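Local structure of probable adenylyl-sulfate kinase (Synechocystis sp., 5CB8) at residues Asp121-Val133 / Tyr161-Asp174. The protein catalyses the ATP-dependent 3'-phosphorylation of adenosine 5'-phosphosulfate to 3'-phosphoadenylyl sulfate, a step in the synthesis of activated sulfate. Residues are numbered along the deposited sequence; the frame is centred on the assembly and turned at random. Where two conformers were deposited one is given.
Sequences DFLEVFVNAPLAV and YEPPTNPDVECRTD
Glu170 OE1 takes three N-H groups, one from Asn128 across the contact and two from Arg172. Asn128 ND2 lies 2.8 Å from Glu170 OE1, and the bond is nearly straight. It meets the anti side of the oxygen, somewhat out of the carboxylate plane. Arg172 grips the same oxygen side-on in a salt bridge, from above that plane, with NE at 2.8 Å from Glu170 OE1 and NH2 farther off. The extended Glu170 chain, with CG anti to the backbone N (chi1 -179°), runs alongside the Phe126 ring. Cut back to alanine, Glu170 would probably leave the Arg172 guanidinium without this carboxylate and the Asn128 amide freer to turn.

Phe126 is sandwiched. Pro164 CD sits over the centre of one face in a CH-pi contact, 3.7 Å from the Phe126 ring centroid. Asn128 CB lies over the opposite face. Pro163 CB touches Phe126 CZ at 3.7 Å, and Tyr161 brings its hydroxyl to Phe126 CE1. The same hydroxyl is hydrogen-bonded to Thr31, next to the probable ATP-binding loop.

Strand 122-127 pairs in parallel with the edge strand 169-171. Phe126 N donates to Val169 O, and Phe126 O accepts from Cys171 N at 2.8 Å. Val125, Val127, Val169 and Cys171 share the other face of the sheet, against helices 38-50 and 178-191. At the start of the pairing, Asp168 OD2 takes Glu124 N at 2.8 Å through its anti lone pair, while Glu124 O accepts from both Asp168 N and Val169 N. The Glu124 carboxylate packs on Pro164 and forms a salt bridge with Arg112. A water joins Glu124 OE1 to Asn166 N.

In this P-loop kinase core, backbone bonds thus hold strand 169-171, while the Phe126 ring packs against the loop leading to it. Arg172 and Arg112 probably ease the negative charge of Glu170 and Glu124.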
ATOM      1  N   ASP B 121      15.019   7.310  -3.435  1.00 17.65           N
ATOM      2  CA  ASP B 121      14.582   8.248  -4.464  1.00 20.11           C
ATOM      3  C   ASP B 121      13.368   9.010  -3.963  1.00 17.06           C
ATOM      4  O   ASP B 121      12.216   8.628  -4.209  1.00 20.23           O
ATOM      5  CB  ASP B 121      14.279   7.511  -5.758  1.00 22.04           C
ATOM      6  CG  ASP B 121      15.486   6.809  -6.292  1.00 26.60           C
ATOM      7  OD1 ASP B 121      16.398   7.510  -6.775  1.00 28.28           O
ATOM      8  OD2 ASP B 121      15.537   5.569  -6.197  1.00 25.47           O
ATOM      9  N   PHE B 122      13.648  10.106  -3.272  1.00 20.70           N
ATOM     10  CA  PHE B 122      12.661  10.784  -2.455  1.00 17.61           C
ATOM     11  C   PHE B 122      12.993  12.261  -2.487  1.00 21.35           C
ATOM     12  O   PHE B 122      14.152  12.649  -2.287  1.00 18.86           O
ATOM     13  CB  PHE B 122      12.795  10.245  -1.027  1.00 15.87           C
ATOM     14  CG  PHE B 122      11.828  10.836  -0.038  1.00 15.18           C
ATOM     15  CD1 PHE B 122      12.075  12.075   0.541  1.00 19.95           C
ATOM     16  CD2 PHE B 122      10.710  10.120   0.364  1.00 18.45           C
ATOM     17  CE1 PHE B 122      11.201  12.608   1.472  1.00 17.72           C
ATOM     18  CE2 PHE B 122       9.830  10.645   1.296  1.00 20.26           C
ATOM     19  CZ  PHE B 122      10.082  11.891   1.855  1.00 18.83           C
ATOM     20  N   LEU B 123      11.986  13.085  -2.756  1.00 19.29           N
ATOM     21  CA  LEU B 123      12.155  14.533  -2.776  1.00 18.57           C
ATOM     22  C   LEU B 123      11.226  15.142  -1.741  1.00 20.04           C
ATOM     23  O   LEU B 123      10.002  15.015  -1.855  1.00 21.15           O
ATOM     24  CB  LEU B 123      11.786  15.099  -4.150  1.00 23.18           C
ATOM     25  CG  LEU B 123      12.748  14.884  -5.307  1.00 27.92           C
ATOM     26  CD1 LEU B 123      12.341  15.748  -6.503  1.00 30.30           C
ATOM     27  CD2 LEU B 123      14.151  15.221  -4.835  1.00 30.94           C
ATOM     28  N   GLU B 124      11.797  15.807  -0.740  1.00 16.96           N
ATOM     29  CA  GLU B 124      10.993  16.455   0.294  1.00 18.69           C
ATOM     30  C   GLU B 124      10.631  17.868  -0.160  1.00 20.11           C
ATOM     31  O   GLU B 124      11.510  18.702  -0.390  1.00 19.24           O
ATOM     32  CB  GLU B 124      11.762  16.518   1.621  1.00 15.07           C
ATOM     33  CG  GLU B 124      10.967  17.118   2.789  1.00 18.69           C
ATOM     34  CD  GLU B 124      11.791  17.206   4.068  1.00 23.30           C
ATOM     35  OE1 GLU B 124      12.981  17.585   3.999  1.00 23.00           O
ATOM     36  OE2 GLU B 124      11.251  16.904   5.152  1.00 23.63           O
ATOM     37  N   VAL B 125       9.339  18.136  -0.285  1.00 16.64           N
ATOM     38  CA  VAL B 125       8.880  19.447  -0.708  1.00 14.99           C
ATOM     39  C   VAL B 125       8.193  20.116   0.483  1.00 18.12           C
ATOM     40  O   VAL B 125       7.167  19.631   0.960  1.00 16.68           O
ATOM     41  CB  VAL B 125       7.903  19.325  -1.897  1.00 15.11           C
ATOM     42  CG1 VAL B 125       7.440  20.704  -2.359  1.00 17.44           C
ATOM     43  CG2 VAL B 125       8.568  18.574  -3.061  1.00 20.40           C
ATOM     44  N   PHE B 126       8.777  21.205   0.981  1.00 16.21           N
ATOM     45  CA  PHE B 126       8.193  21.957   2.094  1.00 14.72           C
ATOM     46  C   PHE B 126       7.188  22.963   1.532  1.00 14.89           C
ATOM     47  O   PHE B 126       7.573  23.980   0.955  1.00 15.53           O
ATOM     48  CB  PHE B 126       9.304  22.695   2.859  1.00 16.80           C
ATOM     49  CG  PHE B 126       8.831  23.460   4.075  1.00 16.12           C
ATOM     50  CD1 PHE B 126       7.566  23.250   4.615  1.00 19.44           C
ATOM     51  CD2 PHE B 126       9.667  24.393   4.676  1.00 21.29           C
ATOM     52  CE1 PHE B 126       7.140  23.958   5.730  1.00 14.54           C
ATOM     53  CE2 PHE B 126       9.253  25.101   5.796  1.00 18.89           C
ATOM     54  CZ  PHE B 126       7.980  24.881   6.322  1.00 15.15           C
ATOM     55  N   VAL B 127       5.903  22.659   1.673  1.00 14.83           N
ATOM     56  CA  VAL B 127       4.858  23.604   1.316  1.00 14.69           C
ATOM     57  C   VAL B 127       4.668  24.512   2.517  1.00 19.14           C
ATOM     58  O   VAL B 127       4.002  24.141   3.500  1.00 18.93           O
ATOM     59  CB  VAL B 127       3.559  22.880   0.948  1.00 14.38           C
ATOM     60  CG1 VAL B 127       2.521  23.888   0.466  1.00 17.63           C
ATOM     61  CG2 VAL B 127       3.838  21.853  -0.149  1.00 14.46           C
ATOM     62  N   ASN B 128       5.273  25.699   2.434  1.00 16.16           N
ATOM     63  CA  ASN B 128       5.441  26.580   3.581  1.00 15.48           C
ATOM     64  C   ASN B 128       4.538  27.805   3.495  1.00 17.95           C
ATOM     65  O   ASN B 128       4.838  28.750   2.761  1.00 16.70           O
ATOM     66  CB  ASN B 128       6.916  27.011   3.645  1.00 18.24           C
ATOM     67  CG  ASN B 128       7.234  27.918   4.828  1.00 23.07           C
ATOM     68  OD1 ASN B 128       6.404  28.147   5.714  1.00 22.16           O
ATOM     69  ND2 ASN B 128       8.469  28.417   4.857  1.00 17.14           N
ATOM     70  N   ALA B 129       3.435  27.786   4.240  1.00 17.53           N
ATOM     71  CA  ALA B 129       2.584  28.964   4.401  1.00 17.98           C
ATOM     72  C   ALA B 129       2.563  29.354   5.874  1.00 19.68           C
ATOM     73  O   ALA B 129       2.593  28.484   6.739  1.00 18.40           O
ATOM     74  CB  ALA B 129       1.170  28.667   3.912  1.00 22.00           C
ATOM     75  N   PRO B 130       2.502  30.662   6.171  1.00 18.40           N
ATOM     76  CA  PRO B 130       2.477  31.076   7.579  1.00 21.08           C
ATOM     77  C   PRO B 130       1.227  30.545   8.268  1.00 19.91           C
ATOM     78  O   PRO B 130       0.178  30.435   7.619  1.00 19.79           O
ATOM     79  CB  PRO B 130       2.402  32.599   7.491  1.00 18.58           C
ATOM     80  CG  PRO B 130       3.017  32.932   6.155  1.00 25.28           C
ATOM     81  CD  PRO B 130       2.571  31.813   5.255  1.00 24.47           C
ATOM     82  N   LEU B 131       1.332  30.211   9.551  1.00 15.95           N
ATOM     83  CA  LEU B 131       0.172  29.737  10.293  1.00 15.54           C
ATOM     84  C   LEU B 131      -0.973  30.738  10.209  1.00 23.68           C
ATOM     85  O   LEU B 131      -2.132  30.353  10.035  1.00 18.31           O
ATOM     86  CB  LEU B 131       0.525  29.482  11.763  1.00 19.33           C
ATOM     87  CG  LEU B 131      -0.659  29.030  12.634  1.00 21.20           C
ATOM     88  CD1 LEU B 131      -1.020  27.577  12.347  1.00 20.16           C
ATOM     89  CD2 LEU B 131      -0.369  29.203  14.114  1.00 23.53           C
ATOM     90  N   ALA B 132      -0.651  32.024  10.318  1.00 16.83           N
ATOM     91  CA  ALA B 132      -1.698  33.047  10.340  1.00 20.78           C
ATOM     92  C   ALA B 132      -2.467  33.085   9.022  1.00 23.14           C
ATOM     93  O   ALA B 132      -3.670  33.341   9.001  1.00 20.83           O
ATOM     94  CB  ALA B 132      -1.101  34.421  10.651  1.00 23.02           C
ATOM     95  N   VAL B 133      -1.768  32.841   7.920  1.00 17.56           N
ATOM     96  CA  VAL B 133      -2.409  32.860   6.612  1.00 18.95           C
ATOM     97  C   VAL B 133      -3.380  31.683   6.484  1.00 19.59           C
ATOM     98  O   VAL B 133      -4.524  31.851   6.045  1.00 22.49           O
ATOM     99  CB  VAL B 133      -1.358  32.839   5.486  1.00 18.85           C
ATOM    100  CG1 VAL B 133      -2.000  32.486   4.160  1.00 22.59           C
ATOM    101  CG2 VAL B 133      -0.631  34.198   5.403  1.00 19.09           C
ATOM    102  N   TYR B 161       4.244  21.027  14.573  1.00 16.55           N
ATOM    103  CA  TYR B 161       4.652  20.910  13.177  1.00 13.68           C
ATOM    104  C   TYR B 161       6.132  21.223  13.153  1.00 15.88           C
ATOM    105  O   TYR B 161       6.556  22.310  13.572  1.00 14.75           O
ATOM    106  CB  TYR B 161       3.894  21.823  12.195  1.00 13.72           C
ATOM    107  CG  TYR B 161       4.422  21.561  10.797  1.00 15.05           C
ATOM    108  CD1 TYR B 161       4.050  20.406  10.106  1.00 12.84           C
ATOM    109  CD2 TYR B 161       5.356  22.407  10.206  1.00 15.51           C
ATOM    110  CE1 TYR B 161       4.568  20.124   8.850  1.00 14.20           C
ATOM    111  CE2 TYR B 161       5.880  22.132   8.960  1.00 18.37           C
ATOM    112  CZ  TYR B 161       5.485  20.989   8.288  1.00 13.17           C
ATOM    113  OH  TYR B 161       6.008  20.712   7.039  1.00 14.79           O
ATOM    114  N   GLU B 162       6.921  20.262  12.694  1.00 14.25           N
ATOM    115  CA  GLU B 162       8.369  20.426  12.654  1.00 14.89           C
ATOM    116  C   GLU B 162       8.799  20.675  11.213  1.00 19.58           C
ATOM    117  O   GLU B 162       8.830  19.750  10.402  1.00 17.87           O
ATOM    118  CB  GLU B 162       9.052  19.172  13.208  1.00 15.23           C
ATOM    119  CG  GLU B 162       8.587  18.803  14.620  1.00 17.83           C
ATOM    120  CD  GLU B 162       9.198  17.509  15.132  1.00 18.50           C
ATOM    121  OE1 GLU B 162       9.718  16.721  14.310  1.00 17.38           O
ATOM    122  OE2 GLU B 162       9.153  17.269  16.361  1.00 19.75           O
ATOM    123  N   PRO B 163       9.131  21.931  10.889  1.00 22.92           N
ATOM    124  CA  PRO B 163       9.396  22.272   9.488  1.00 23.70           C
ATOM    125  C   PRO B 163      10.688  21.651   8.976  1.00 24.31           C
ATOM    126  O   PRO B 163      11.662  21.557   9.725  1.00 22.88           O
ATOM    127  CB  PRO B 163       9.531  23.799   9.523  1.00 22.06           C
ATOM    128  CG  PRO B 163       9.972  24.107  10.916  1.00 31.72           C
ATOM    129  CD  PRO B 163       9.291  23.089  11.791  1.00 23.97           C
ATOM    130  N   PRO B 164      10.693  21.209   7.712  1.00 18.32           N
ATOM    131  CA  PRO B 164      11.921  20.704   7.096  1.00 16.92           C
ATOM    132  C   PRO B 164      13.053  21.720   7.226  1.00 20.00           C
ATOM    133  O   PRO B 164      12.832  22.915   7.032  1.00 20.81           O
ATOM    134  CB  PRO B 164      11.520  20.559   5.626  1.00 15.36           C
ATOM    135  CG  PRO B 164      10.086  20.186   5.694  1.00 17.69           C
ATOM    136  CD  PRO B 164       9.524  21.032   6.828  1.00 18.82           C
ATOM    137  N   THR B 165      14.244  21.256   7.578  1.00 18.36           N
ATOM    138  CA  THR B 165      15.383  22.157   7.689  1.00 22.14           C
ATOM    139  C   THR B 165      16.205  22.135   6.405  1.00 28.17           C
ATOM    140  O   THR B 165      16.946  23.078   6.112  1.00 25.03           O
ATOM    141  CB  THR B 165      16.280  21.780   8.873  1.00 27.75           C
ATOM    142  OG1 THR B 165      16.597  20.383   8.801  1.00 30.24           O
ATOM    143  CG2 THR B 165      15.567  22.081  10.195  1.00 26.36           C
ATOM    144  N   ASN B 166      16.074  21.056   5.641  1.00 21.50           N
ATOM    145  CA  ASN B 166      16.799  20.936   4.380  1.00 19.23           C
ATOM    146  C   ASN B 166      15.958  20.268   3.301  1.00 21.37           C
ATOM    147  O   ASN B 166      16.359  19.241   2.757  1.00 21.46           O
ATOM    148  CB  ASN B 166      18.082  20.126   4.583  1.00 19.61           C
ATOM    149  CG  ASN B 166      19.009  20.195   3.392  1.00 31.58           C
ATOM    150  OD1 ASN B 166      19.105  21.231   2.725  1.00 39.59           O
ATOM    151  ND2 ASN B 166      19.697  19.090   3.109  1.00 30.65           N
ATOM    152  N   PRO B 167      14.792  20.855   2.971  1.00 19.23           N
ATOM    153  CA  PRO B 167      13.955  20.216   1.953  1.00 16.77           C
ATOM    154  C   PRO B 167      14.615  20.347   0.596  1.00 20.17           C
ATOM    155  O   PRO B 167      15.473  21.219   0.412  1.00 18.17           O
ATOM    156  CB  PRO B 167      12.678  21.061   1.981  1.00 16.31           C
ATOM    157  CG  PRO B 167      13.170  22.431   2.360  1.00 18.92           C
ATOM    158  CD  PRO B 167      14.284  22.189   3.349  1.00 21.38           C
ATOM    159  N   ASP B 168      14.228  19.501  -0.347  1.00 17.14           N
ATOM    160  CA  ASP B 168      14.798  19.580  -1.687  1.00 19.08           C
ATOM    161  C   ASP B 168      14.188  20.726  -2.484  1.00 19.96           C
ATOM    162  O   ASP B 168      14.835  21.312  -3.350  1.00 20.07           O
ATOM    163  CB  ASP B 168      14.584  18.251  -2.403  1.00 19.40           C
ATOM    164  CG  ASP B 168      15.256  17.105  -1.682  1.00 21.40           C
ATOM    165  OD1 ASP B 168      16.495  17.017  -1.753  1.00 21.14           O
ATOM    166  OD2 ASP B 168      14.549  16.318  -1.025  1.00 18.72           O
ATOM    167  N   VAL B 169      12.928  21.031  -2.189  1.00 18.55           N
ATOM    168  CA  VAL B 169      12.231  22.164  -2.794  1.00 17.86           C
ATOM    169  C   VAL B 169      11.391  22.808  -1.703  1.00 19.56           C
ATOM    170  O   VAL B 169      10.820  22.104  -0.861  1.00 16.45           O
ATOM    171  CB  VAL B 169      11.302  21.709  -3.957  1.00 20.96           C
ATOM    172  CG1 VAL B 169      10.532  22.895  -4.552  1.00 18.13           C
ATOM    173  CG2 VAL B 169      12.106  21.011  -5.050  1.00 18.60           C
ATOM    174  N   GLU B 170      11.325  24.137  -1.692  1.00 18.60           N
ATOM    175  CA  GLU B 170      10.422  24.827  -0.772  1.00 17.36           C
ATOM    176  C   GLU B 170       9.484  25.720  -1.571  1.00 17.74           C
ATOM    177  O   GLU B 170       9.924  26.438  -2.467  1.00 18.62           O
ATOM    178  CB  GLU B 170      11.198  25.660   0.254  1.00 17.75           C
ATOM    179  CG  GLU B 170      10.307  26.389   1.276  1.00 17.46           C
ATOM    180  CD  GLU B 170      11.110  26.938   2.447  1.00 31.29           C
ATOM    181  OE1 GLU B 170      10.609  27.835   3.155  1.00 23.01           O
ATOM    182  OE2 GLU B 170      12.246  26.459   2.662  1.00 35.23           O
ATOM    183  N   CYS B 171       8.196  25.663  -1.245  1.00 17.60           N
ATOM    184  CA  CYS B 171       7.192  26.473  -1.924  1.00 19.54           C
ATOM    185  C   CYS B 171       6.539  27.380  -0.892  1.00 19.53           C
ATOM    186  O   CYS B 171       5.798  26.908  -0.020  1.00 19.72           O
ATOM    187  CB  CYS B 171       6.139  25.570  -2.573  1.00 22.16           C
ATOM    188  SG  CYS B 171       6.818  24.374  -3.762  1.00 21.13           S
ATOM    189  N   ARG B 172       6.845  28.673  -0.956  1.00 18.38           N
ATOM    190  CA  ARG B 172       6.247  29.622  -0.027  1.00 18.45           C
ATOM    191  C   ARG B 172       4.964  30.138  -0.656  1.00 21.17           C
ATOM    192  O   ARG B 172       4.964  31.153  -1.358  1.00 21.40           O
ATOM    193  CB  ARG B 172       7.238  30.746   0.314  1.00 22.53           C
ATOM    194  CG  ARG B 172       8.457  30.172   1.037  1.00 19.04           C
ATOM    195  CD  ARG B 172       9.479  31.199   1.513  1.00 21.72           C
ATOM    196  NE  ARG B 172      10.484  30.505   2.324  1.00 28.84           N
ATOM    197  CZ  ARG B 172      11.515  31.081   2.932  1.00 32.07           C
ATOM    198  NH1 ARG B 172      11.708  32.387   2.832  1.00 31.39           N
ATOM    199  NH2 ARG B 172      12.355  30.339   3.644  1.00 29.15           N
ATOM    200  N   THR B 173       3.868  29.421  -0.403  1.00 18.10           N
ATOM    201  CA  THR B 173       2.651  29.585  -1.200  1.00 18.48           C
ATOM    202  C   THR B 173       1.956  30.924  -1.023  1.00 20.29           C
ATOM    203  O   THR B 173       1.119  31.287  -1.848  1.00 21.98           O
ATOM    204  CB  THR B 173       1.654  28.440  -0.954  1.00 17.64           C
ATOM    205  OG1 THR B 173       1.425  28.317   0.451  1.00 16.92           O
ATOM    206  CG2 THR B 173       2.228  27.135  -1.469  1.00 19.50           C
ATOM    207  N   ASP B 174       2.300  31.659   0.037  1.00 19.27           N
ATOM    208  CA  ASP B 174       1.763  33.001   0.243  0.60 25.54           C
ATOM    209  C   ASP B 174       2.529  34.044  -0.565  1.00 30.25           C
ATOM    210  O   ASP B 174       2.097  35.201  -0.681  1.00 23.37           O
ATOM    211  CB  ASP B 174       1.806  33.373   1.725  0.60 21.26           C
ATOM    212  CG  ASP B 174       3.186  33.201   2.335  0.60 22.04           C
ATOM    213  OD1 ASP B 174       3.865  32.183   2.051  0.60 18.98           O
ATOM    214  OD2 ASP B 174       3.585  34.077   3.127  0.60 26.43           O
TER
HETATM  215  O   HOH W   1      14.685  18.584   5.891  1.00 24.93           O